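Local coordinates for protein phosphoribosylglycinamide synthetase (Anaerococcus prevotii, PDB 4DIM) that probably acts as an ATP-dependent ligase of the ATP-grasp type, binding ATP and a metal ion, at residues R9-G14 with K68-D73; T33-M38 with D50-M55. All coordinates share one frame; numbering follows the deposited sequence.

Contact 1. Residues R9-G14 with K68-D73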
loop_
_atom_site.group_PDB
_atom_site.type_symbol
_atom_site.label_atom_id
_atom_site.label_comp_id
_atom_site.label_asym_id
_atom_site.label_seq_id
_atom_site.Cartn_x
_atom_site.Cartn_y
_atom_site.Cartn_z
ATOM N N ARG A 9 -2.706 23.681 -10.009
ATOM C CA ARG A 9 -3.530 22.556 -10.493
ATOM C C ARG A 9 -2.876 21.193 -10.283
ATOM O O ARG A 9 -1.810 20.930 -10.829
ATOM C CB ARG A 9 -3.865 22.741 -11.995
ATOM C CG ARG A 9 -4.663 24.029 -12.297
ATOM C CD ARG A 9 -4.680 24.426 -13.765
ATOM N NE ARG A 9 -5.330 23.426 -14.625
ATOM C CZ ARG A 9 -6.643 23.339 -14.859
ATOM N NH1 ARG A 9 -7.119 22.377 -15.642
ATOM N NH2 ARG A 9 -7.489 24.209 -14.310
ATOM N N LEU A 10 -3.551 20.300 -9.546
ATOM C CA LEU A 10 -3.029 18.962 -9.273
ATOM C C LEU A 10 -3.992 17.970 -9.785
ATOM O O LEU A 10 -5.121 17.974 -9.318
ATOM C CB LEU A 10 -2.803 18.732 -7.748
ATOM C CG LEU A 10 -2.318 17.332 -7.320
ATOM C CD1 LEU A 10 -0.902 17.115 -7.683
ATOM C CD2 LEU A 10 -2.545 17.100 -5.843
ATOM N N LEU A 11 -3.536 17.051 -10.636
ATOM C CA LEU A 11 -4.363 15.958 -11.135
ATOM C C LEU A 11 -4.150 14.797 -10.207
ATOM O O LEU A 11 -3.008 14.367 -10.019
ATOM C CB LEU A 11 -4.000 15.583 -12.590
ATOM C CG LEU A 11 -4.489 14.207 -13.092
ATOM C CD1 LEU A 11 -5.986 14.249 -13.517
ATOM C CD2 LEU A 11 -3.603 13.696 -14.213
ATOM N N ILE A 12 -5.217 14.303 -9.585
ATOM C CA ILE A 12 -5.098 13.151 -8.711
ATOM C C ILE A 12 -5.595 11.969 -9.493
ATOM O O ILE A 12 -6.754 11.963 -9.894
ATOM C CB ILE A 12 -5.817 13.323 -7.374
ATOM C CG1 ILE A 12 -5.163 14.459 -6.551
ATOM C CG2 ILE A 12 -5.783 11.985 -6.617
ATOM C CD1 ILE A 12 -6.086 15.091 -5.454
ATOM N N LEU A 13 -4.741 10.964 -9.709
ATOM C CA LEU A 13 -5.124 9.776 -10.479
ATOM C C LEU A 13 -5.855 8.821 -9.572
ATOM O O LEU A 13 -5.243 8.262 -8.663
ATOM C CB LEU A 13 -3.906 9.081 -11.089
ATOM C CG LEU A 13 -3.242 9.783 -12.261
ATOM C CD1 LEU A 13 -2.329 10.914 -11.778
ATOM C CD2 LEU A 13 -2.418 8.828 -13.055
ATOM N N GLY A 14 -7.154 8.699 -9.789
ATOM C CA GLY A 14 -8.039 7.843 -9.025
ATOM C C GLY A 14 -8.912 8.680 -8.132
ATOM O O GLY A 14 -8.466 9.729 -7.671
ATOM N N LYS A 68 -1.841 16.680 -21.710
ATOM C CA LYS A 68 -1.168 17.769 -22.415
ATOM C C LYS A 68 -1.987 19.068 -22.373
ATOM O O LYS A 68 -1.407 20.152 -22.210
ATOM C CB LYS A 68 -0.839 17.369 -23.868
ATOM C CG LYS A 68 0.595 16.798 -24.020
ATOM C CD LYS A 68 1.721 17.890 -23.959
ATOM C CE LYS A 68 3.123 17.306 -23.962
ATOM N NZ LYS A 68 4.145 18.259 -23.445
ATOM N N ASP A 69 -3.334 18.947 -22.437
ATOM C CA ASP A 69 -4.222 20.104 -22.397
ATOM C C ASP A 69 -4.856 20.319 -21.000
ATOM O O ASP A 69 -5.756 21.142 -20.901
ATOM C CB ASP A 69 -5.297 19.961 -23.484
ATOM C CG ASP A 69 -4.726 19.872 -24.902
ATOM O OD1 ASP A 69 -4.441 20.946 -25.508
ATOM O OD2 ASP A 69 -4.565 18.740 -25.407
ATOM N N LEU A 70 -4.329 19.695 -19.908
ATOM C CA LEU A 70 -4.895 19.899 -18.568
ATOM C C LEU A 70 -4.160 20.969 -17.719
ATOM O O LEU A 70 -4.626 21.269 -16.615
ATOM C CB LEU A 70 -4.990 18.575 -17.786
ATOM C CG LEU A 70 -6.035 17.555 -18.321
ATOM C CD1 LEU A 70 -6.036 16.316 -17.489
ATOM C CD2 LEU A 70 -7.459 18.154 -18.412
ATOM N N ASN A 71 -3.092 21.609 -18.230
ATOM C CA ASN A 71 -2.463 22.746 -17.541
ATOM C C ASN A 71 -2.037 22.391 -16.113
ATOM O O ASN A 71 -2.179 23.201 -15.189
ATOM C CB ASN A 71 -3.454 23.930 -17.519
ATOM C CG ASN A 71 -2.983 25.130 -18.253
ATOM O OD1 ASN A 71 -3.082 25.179 -19.469
ATOM N ND2 ASN A 71 -2.503 26.139 -17.536
ATOM N N LEU A 72 -1.451 21.217 -15.945
ATOM C CA LEU A 72 -1.071 20.774 -14.612
ATOM C C LEU A 72 0.221 21.382 -14.077
ATOM O O LEU A 72 1.134 21.730 -14.821
ATOM C CB LEU A 72 -0.915 19.249 -14.586
ATOM C CG LEU A 72 -2.071 18.445 -15.159
ATOM C CD1 LEU A 72 -1.759 17.013 -15.068
ATOM C CD2 LEU A 72 -3.379 18.789 -14.476
ATOM N N ASP A 73 0.278 21.481 -12.750
ATOM C CA ASP A 73 1.458 21.864 -11.979
ATOM C C ASP A 73 2.071 20.602 -11.374
ATOM O O ASP A 73 3.292 20.541 -11.233
ATOM C CB ASP A 73 1.122 22.904 -10.910
ATOM C CG ASP A 73 0.843 24.245 -11.548
ATOM O OD1 ASP A 73 1.782 24.822 -12.145
ATOM O OD2 ASP A 73 -0.336 24.675 -11.533
#
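R9 reaches L70 because its side chain bends near the end. CG lies anti to its own carbonyl carbon, and the turn at chi3 (63°) swings NE toward the loop at L70-N71. The guanidinium then meets L70 side-on. R9 NE lies 3.0 Å from L70 O, and R9 NH1 lies 2.9 Å from the same L70 O. Both are hydrogen bonds, so one carbonyl oxygen accepts from two nitrogens. That oxygen sits near the guanidinium plane, while both donors approach from the same face of the carbonyl. The double grip should fix the rotation of the group. The N71 side chain crosses R9 at a slant, its CB 3.5 Å from R9 NE. The amide of N71 stands nearly perpendicular to the guanidinium (85°). R9 NH1 also forms a salt bridge with E51 on strand 51-54.

The backbone of R9 is held as well. The carboxylate of D73 accepts from R9 N. This bond, R9 N to D73 OD2, is 3.0 Å and nearly straight (174°), and it uses the anti lone pair. In return, D73 N donates to R9 O at 2.9 Å. R9 and D73 are thus joined by a pair of bonds.

Beyond R9, at L11, the contact turns apolar. L72 CD1 rests 3.6 Å from L11 CB, and L72 CD2 touches the same carbon. L11 CD1 comes only to 4.5 Å of L70 CD1. I34 of strand 32-37 packs against both L11 and L72.

The loop leads from helix 60-66 into strand 74-76, which pairs with strand 9-13. The arrangement belongs to a Rossmann-like parallel sheet with strand order 3-2-1-4, consistent with the N-terminal domain of ATP-grasp enzymes.

Contact 2. Residues T33-M38 with D50-M55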
loop_
_atom_site.group_PDB
_atom_site.type_symbol
_atom_site.label_atom_id
_atom_site.label_comp_id
_atom_site.label_asym_id
_atom_site.label_seq_id
_atom_site.Cartn_x
_atom_site.Cartn_y
_atom_site.Cartn_z
ATOM N N THR A 33 -8.108 20.911 -7.709
ATOM C CA THR A 33 -7.966 19.499 -7.999
ATOM C C THR A 33 -8.753 19.092 -9.250
ATOM O O THR A 33 -9.795 19.652 -9.591
ATOM C CB THR A 33 -8.302 18.647 -6.778
ATOM O OG1 THR A 33 -9.586 18.998 -6.272
ATOM C CG2 THR A 33 -7.293 18.832 -5.684
ATOM N N ILE A 34 -8.177 18.125 -9.953
ATOM C CA ILE A 34 -8.713 17.518 -11.136
ATOM C C ILE A 34 -8.754 16.045 -10.830
ATOM O O ILE A 34 -7.699 15.454 -10.612
ATOM C CB ILE A 34 -7.853 17.850 -12.376
ATOM C CG1 ILE A 34 -7.798 19.362 -12.638
ATOM C CG2 ILE A 34 -8.372 17.100 -13.614
ATOM C CD1 ILE A 34 -6.487 19.828 -12.827
ATOM N N ALA A 35 -9.960 15.469 -10.752
ATOM C CA ALA A 35 -10.145 14.046 -10.544
ATOM C C ALA A 35 -9.930 13.275 -11.851
ATOM O O ALA A 35 -10.763 13.381 -12.755
ATOM C CB ALA A 35 -11.544 13.783 -10.017
ATOM N N GLY A 36 -8.803 12.558 -11.958
ATOM C CA GLY A 36 -8.504 11.694 -13.103
ATOM C C GLY A 36 -9.216 10.373 -12.852
ATOM O O GLY A 36 -8.746 9.576 -12.036
ATOM N N THR A 37 -10.397 10.155 -13.459
ATOM C CA THR A 37 -11.170 8.974 -13.099
ATOM C C THR A 37 -12.067 8.432 -14.226
ATOM O O THR A 37 -12.037 8.895 -15.359
ATOM C CB THR A 37 -12.019 9.326 -11.853
ATOM O OG1 THR A 37 -12.748 8.174 -11.426
ATOM C CG2 THR A 37 -12.996 10.497 -12.093
HETATM N N MSE A 38 -12.821 7.390 -13.886
HETATM C CA MSE A 38 -13.741 6.699 -14.771
HETATM C C MSE A 38 -15.164 7.201 -14.412
HETATM O O MSE A 38 -15.363 7.681 -13.292
HETATM C CB MSE A 38 -13.548 5.167 -14.544
HETATM C CG MSE A 38 -13.473 4.284 -15.804
HETATM SE SE MSE A 38 -12.364 4.909 -17.278
HETATM C CE MSE A 38 -13.152 3.850 -18.756
ATOM N N ASP A 50 -12.398 20.093 -7.965
ATOM C CA ASP A 50 -12.856 21.265 -8.715
ATOM C C ASP A 50 -13.205 20.863 -10.176
ATOM O O ASP A 50 -14.140 21.412 -10.760
ATOM C CB ASP A 50 -11.786 22.374 -8.714
ATOM C CG ASP A 50 -11.429 22.920 -7.348
ATOM O OD1 ASP A 50 -11.379 22.128 -6.391
ATOM O OD2 ASP A 50 -11.139 24.142 -7.249
ATOM N N GLU A 51 -12.445 19.906 -10.746
ATOM C CA GLU A 51 -12.601 19.401 -12.110
ATOM C C GLU A 51 -12.626 17.862 -12.133
ATOM O O GLU A 51 -12.161 17.228 -11.191
ATOM C CB GLU A 51 -11.401 19.887 -12.954
ATOM C CG GLU A 51 -11.699 20.353 -14.357
ATOM C CD GLU A 51 -10.581 21.229 -14.883
ATOM O OE1 GLU A 51 -10.313 22.277 -14.251
ATOM O OE2 GLU A 51 -9.935 20.847 -15.887
ATOM N N ILE A 52 -13.165 17.276 -13.230
ATOM C CA ILE A 52 -13.188 15.835 -13.468
ATOM C C ILE A 52 -12.711 15.621 -14.850
ATOM O O ILE A 52 -13.228 16.269 -15.747
ATOM C CB ILE A 52 -14.568 15.169 -13.263
ATOM C CG1 ILE A 52 -15.153 15.550 -11.878
ATOM C CG2 ILE A 52 -14.446 13.626 -13.437
ATOM C CD1 ILE A 52 -16.479 14.995 -11.544
ATOM N N SER A 53 -11.725 14.736 -15.032
ATOM C CA SER A 53 -11.152 14.396 -16.342
ATOM C C SER A 53 -11.323 12.915 -16.489
ATOM O O SER A 53 -10.826 12.153 -15.660
ATOM C CB SER A 53 -9.687 14.819 -16.448
ATOM O OG SER A 53 -9.248 14.757 -17.795
ATOM N N TYR A 54 -12.144 12.506 -17.447
ATOM C CA TYR A 54 -12.460 11.111 -17.601
ATOM C C TYR A 54 -11.312 10.423 -18.320
ATOM O O TYR A 54 -10.907 10.851 -19.398
ATOM C CB TYR A 54 -13.800 10.946 -18.309
ATOM C CG TYR A 54 -14.998 11.323 -17.457
ATOM C CD1 TYR A 54 -15.967 12.195 -17.932
ATOM C CD2 TYR A 54 -15.220 10.718 -16.226
ATOM C CE1 TYR A 54 -17.106 12.488 -17.188
ATOM C CE2 TYR A 54 -16.346 11.016 -15.464
ATOM C CZ TYR A 54 -17.293 11.900 -15.947
ATOM O OH TYR A 54 -18.426 12.187 -15.212
HETATM N N MSE A 55 -10.729 9.405 -17.671
HETATM C CA MSE A 55 -9.578 8.685 -18.210
HETATM C C MSE A 55 -9.397 7.376 -17.515
HETATM O O MSE A 55 -9.685 7.282 -16.327
HETATM C CB MSE A 55 -8.276 9.525 -18.035
HETATM C CG MSE A 55 -7.992 9.959 -16.562
HETATM SE SE MSE A 55 -6.351 10.924 -16.314
HETATM C CE MSE A 55 -6.659 12.431 -17.358
#
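M55, E51 and T37 are among the residues that bury most surface where strand 51-54 runs parallel to strand 32-37. M55, a selenomethionine here, closes the pairing at one end. Its N donates to T37 O at 2.7 Å. Its CG takes the crowded position between its own N and carbonyl carbon (chi1 55°), and lies 3.9 Å from G36 CA.

E51 works at the other end. Its N bonds to T33 O at 2.9 Å, and its O accepts from A35 N at 2.9 Å. Its CB packs 3.7 Å from I34 CG1, the two side chains lying side by side and pointing the same way. One carboxylate oxygen, OE1, accepts a hydrogen bond from H32, while the other faces R9.

T37 N donates to S53 O at 3.0 Å. On the face shared with A35, I52 and Y54, T37 CG2 meets I52 CG2 at 3.7 Å.

Helix 43-48 connects the two strands, which makes this a beta-alpha-beta unit. Strand 9-13 pairs with the far side of strand 32-37. Helix 20-29 packs on T33 and A35, and helix 60-66 covers M55.

How the contacts relate
Contacts 1 and 2 lie about 8 Å apart, centre to centre, and both reach one four-stranded parallel sheet. Along the chain the order is 9-14, 33-38, 50-55, 68-73, so contact 2 is nested inside the loop that contact 1 closes. Strands 9-13 and 32-37 are neighbours and join the two. I12 N to I34 O and G14 N to G36 O, both 2.9 Å, are probable hydrogen bonds. L70 CD1 also packs 3.6 Å from S53 OG, so the loop of contact 1 reaches back to the edge strand of contact 2. Between them they span the first three strands and the loop entering the fourth, in a Rossmann-like arrangement.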